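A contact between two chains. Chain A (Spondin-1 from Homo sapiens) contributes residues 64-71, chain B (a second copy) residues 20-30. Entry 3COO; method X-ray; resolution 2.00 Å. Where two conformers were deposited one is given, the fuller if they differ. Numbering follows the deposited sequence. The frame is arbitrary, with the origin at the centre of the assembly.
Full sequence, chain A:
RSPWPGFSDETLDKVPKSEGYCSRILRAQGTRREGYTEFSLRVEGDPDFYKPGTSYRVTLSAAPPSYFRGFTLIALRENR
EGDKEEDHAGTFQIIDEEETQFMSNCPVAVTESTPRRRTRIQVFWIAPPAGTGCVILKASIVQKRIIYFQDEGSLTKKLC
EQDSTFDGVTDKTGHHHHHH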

# COMPACT_ATOMS: atom_id res chain seq x y z
N PRO A 64 -6.88 -6.04 -11.60
CA PRO A 64 -5.60 -6.05 -12.28
C PRO A 64 -5.43 -4.81 -13.15
O PRO A 64 -6.41 -4.35 -13.72
CB PRO A 64 -5.69 -7.30 -13.17
CG PRO A 64 -6.72 -8.19 -12.46
CD PRO A 64 -7.70 -7.24 -11.90
N PRO A 65 -4.20 -4.27 -13.24
CA PRO A 65 -2.95 -4.76 -12.67
C PRO A 65 -2.61 -4.15 -11.31
O PRO A 65 -1.44 -4.18 -10.92
CB PRO A 65 -1.93 -4.33 -13.72
CG PRO A 65 -2.45 -3.00 -14.21
CD PRO A 65 -3.98 -3.01 -14.00
N SER A 66 -3.62 -3.64 -10.58
CA SER A 66 -3.46 -2.99 -9.26
C SER A 66 -3.07 -3.93 -8.12
O SER A 66 -3.21 -5.14 -8.21
CB SER A 66 -4.78 -2.33 -8.84
OG SER A 66 -4.70 -0.93 -8.94
N TYR A 67 -2.60 -3.35 -7.02
CA TYR A 67 -2.24 -4.14 -5.83
C TYR A 67 -2.35 -3.21 -4.65
O TYR A 67 -2.35 -1.98 -4.80
CB TYR A 67 -0.79 -4.76 -5.96
CG TYR A 67 0.35 -3.74 -5.82
CD1 TYR A 67 0.87 -3.40 -4.58
CD2 TYR A 67 0.87 -3.11 -6.94
CE1 TYR A 67 1.90 -2.43 -4.44
CE2 TYR A 67 1.91 -2.15 -6.84
CZ TYR A 67 2.41 -1.80 -5.59
OH TYR A 67 3.41 -0.84 -5.51
N PHE A 68 -2.45 -3.80 -3.46
CA PHE A 68 -2.33 -3.02 -2.22
C PHE A 68 -1.33 -3.74 -1.32
O PHE A 68 -1.04 -4.92 -1.52
CB PHE A 68 -3.68 -2.84 -1.50
CG PHE A 68 -4.42 -4.13 -1.21
CD1 PHE A 68 -5.19 -4.73 -2.19
CD2 PHE A 68 -4.37 -4.72 0.05
CE1 PHE A 68 -5.90 -5.92 -1.95
CE2 PHE A 68 -5.07 -5.90 0.32
CZ PHE A 68 -5.86 -6.50 -0.68
N ARG A 69 -0.76 -3.03 -0.37
CA ARG A 69 0.04 -3.69 0.66
C ARG A 69 -0.80 -3.80 1.94
O ARG A 69 -1.49 -4.79 2.14
CB ARG A 69 1.38 -2.93 0.84
CG ARG A 69 2.23 -2.88 -0.43
CD ARG A 69 3.51 -2.13 -0.12
NE ARG A 69 4.43 -2.04 -1.24
CZ ARG A 69 5.44 -2.88 -1.45
NH1 ARG A 69 5.59 -3.89 -0.62
NH2 ARG A 69 6.29 -2.71 -2.49
N GLY A 70 -0.87 -2.76 2.76
CA GLY A 70 -1.65 -2.88 3.98
C GLY A 70 -3.14 -2.54 3.73
O GLY A 70 -3.52 -1.99 2.67
N PHE A 71 -3.98 -2.86 4.69
CA PHE A 71 -5.37 -2.48 4.58
C PHE A 71 -5.91 -2.54 6.01
O PHE A 71 -5.31 -3.20 6.86
CB PHE A 71 -6.16 -3.53 3.74
CG PHE A 71 -6.17 -4.89 4.36
CD1 PHE A 71 -5.09 -5.76 4.16
CD2 PHE A 71 -7.23 -5.27 5.20
CE1 PHE A 71 -5.08 -7.02 4.77
CE2 PHE A 71 -7.23 -6.50 5.82
CZ PHE A 71 -6.16 -7.36 5.62
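Chain B 20-30: GYCSRILRAQG

The most unusual feature of this contact is a single amide, that of B:Gln29, reading two points on an irregular stretch of backbone. Its OE1 accepts a very short hydrogen bond from A:Arg69 N, 2.5 Å and nearly straight at 172°, while its NE2 donates to A:Gly70 O over 2.8 Å at a more bent 142°. The amide thus satisfies one donor and one acceptor of chain A, which forms no regular helix or strand here.

Chain B lies on this segment as a short helix, residues 22 to 26, entered through B:Tyr21 at the N-cap position and followed by a type I turn from B:Arg27 to B:Gly30. The two chains run in the same sense: A:Ser66 has its CA 6.0 Å from the CA of B:Ile25, and farther along, the CA atoms of A:Phe68 and B:Gln29 stand 7.3 Å apart. Both B:Ile25 and B:Gln29 direct CA-to-CB toward chain A, one supplying apolar packing, the other polar pairing.

B:Ile25 packs against three successive residues, A:Pro65, A:Ser66 and A:Tyr67. Its CD1 comes 3.9 Å from A:Pro65 CG and 3.7 Å from A:Ser66 CA, and its CG2 lies 3.7 Å from A:Tyr67 CE2. A:Pro65, preceded by a cis peptide bond, also meets the edge of the B:Tyr21 ring, with CG 4.1 Å from CE2. The CA-to-CB bond of B:Leu26 points away from chain A, yet the end of the side chain comes nearer, to the edge of the A:Tyr67 ring, where CD2 stands 3.3 Å from OH.

Between the apolar patch and the amide sits one water, donating to A:Tyr67 O at 2.9 Å and to B:Ile25 O at 2.8 Å. It joins two backbone acceptors that could not bond each other directly. The rule to read here is a division along the chain: apolar packing around B:Ile25, and backbone hydrogen bonding by the B:Gln29 amide.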

# COMPACT_ATOMS: atom_id res chain seq x y z
N GLY B 20 1.52 9.07 -14.14
CA GLY B 20 1.51 8.23 -15.37
C GLY B 20 0.44 7.14 -15.35
O GLY B 20 -0.72 7.39 -15.73
N TYR B 21 0.85 5.95 -14.91
CA TYR B 21 0.01 4.75 -14.86
C TYR B 21 0.54 3.77 -13.80
O TYR B 21 -0.19 3.34 -12.91
CB TYR B 21 -0.09 4.08 -16.25
CG TYR B 21 0.13 2.58 -16.21
CD1 TYR B 21 1.41 2.04 -16.38
CD2 TYR B 21 -0.94 1.70 -15.98
CE1 TYR B 21 1.63 0.66 -16.33
CE2 TYR B 21 -0.73 0.32 -15.93
CZ TYR B 21 0.56 -0.19 -16.10
OH TYR B 21 0.79 -1.54 -16.06
N CYS B 22 1.82 3.40 -13.92
CA CYS B 22 2.55 2.72 -12.86
C CYS B 22 2.62 3.61 -11.64
O CYS B 22 2.42 3.15 -10.51
CB CYS B 22 3.97 2.44 -13.31
SG CYS B 22 4.09 1.12 -14.49
N SER B 23 2.92 4.88 -11.88
CA SER B 23 2.95 5.91 -10.84
C SER B 23 1.67 5.90 -9.99
O SER B 23 1.74 5.86 -8.77
CB SER B 23 3.20 7.28 -11.47
OG SER B 23 4.49 7.31 -12.06
N ARG B 24 0.52 5.89 -10.63
CA ARG B 24 -0.74 5.84 -9.91
C ARG B 24 -0.88 4.60 -9.02
O ARG B 24 -1.37 4.70 -7.88
CB ARG B 24 -1.92 5.98 -10.88
CG ARG B 24 -2.00 7.37 -11.54
CD ARG B 24 -2.38 7.28 -13.02
NE ARG B 24 -3.78 6.87 -13.20
CZ ARG B 24 -4.21 6.02 -14.13
NH1 ARG B 24 -3.36 5.45 -14.99
NH2 ARG B 24 -5.50 5.73 -14.20
N ILE B 25 -0.48 3.44 -9.53
CA ILE B 25 -0.49 2.17 -8.79
C ILE B 25 0.47 2.28 -7.58
O ILE B 25 0.11 2.03 -6.41
CB ILE B 25 -0.09 0.99 -9.77
CG1 ILE B 25 -1.18 -0.07 -9.86
CG2 ILE B 25 1.31 0.38 -9.49
CD1 ILE B 25 -1.18 -0.80 -11.20
N LEU B 26 1.69 2.70 -7.89
CA LEU B 26 2.73 2.85 -6.89
C LEU B 26 2.40 3.84 -5.77
O LEU B 26 3.01 3.77 -4.71
CB LEU B 26 4.09 3.21 -7.53
CG LEU B 26 4.63 2.25 -8.60
CD1 LEU B 26 6.04 2.67 -9.13
CD2 LEU B 26 4.64 0.82 -8.10
N ARG B 27 1.48 4.77 -6.01
CA ARG B 27 1.22 5.83 -5.04
C ARG B 27 -0.11 5.70 -4.38
O ARG B 27 -0.53 6.63 -3.64
CB ARG B 27 1.36 7.21 -5.70
CG ARG B 27 2.82 7.55 -5.99
CD ARG B 27 3.03 8.27 -7.33
NE ARG B 27 2.47 9.62 -7.35
CZ ARG B 27 1.43 10.02 -8.09
NH1 ARG B 27 1.02 11.28 -8.00
NH2 ARG B 27 0.80 9.18 -8.91
N ALA B 28 -0.78 4.57 -4.63
CA ALA B 28 -2.19 4.44 -4.25
C ALA B 28 -2.38 4.58 -2.73
O ALA B 28 -3.32 5.19 -2.28
CB ALA B 28 -2.81 3.12 -4.77
N GLN B 29 -1.43 4.04 -1.98
CA GLN B 29 -1.51 4.03 -0.52
C GLN B 29 -0.47 4.98 0.08
O GLN B 29 -0.13 4.84 1.26
CB GLN B 29 -1.20 2.60 -0.06
CG GLN B 29 -1.96 1.54 -0.80
CD GLN B 29 -1.82 0.22 -0.13
OE1 GLN B 29 -0.91 -0.54 -0.44
NE2 GLN B 29 -2.67 -0.05 0.85
N GLY B 30 0.06 5.89 -0.73
CA GLY B 30 1.29 6.57 -0.40
C GLY B 30 1.11 7.80 0.48
O GLY B 30 0.07 8.44 0.46
O HOH W 1 -0.55 0.26 -4.28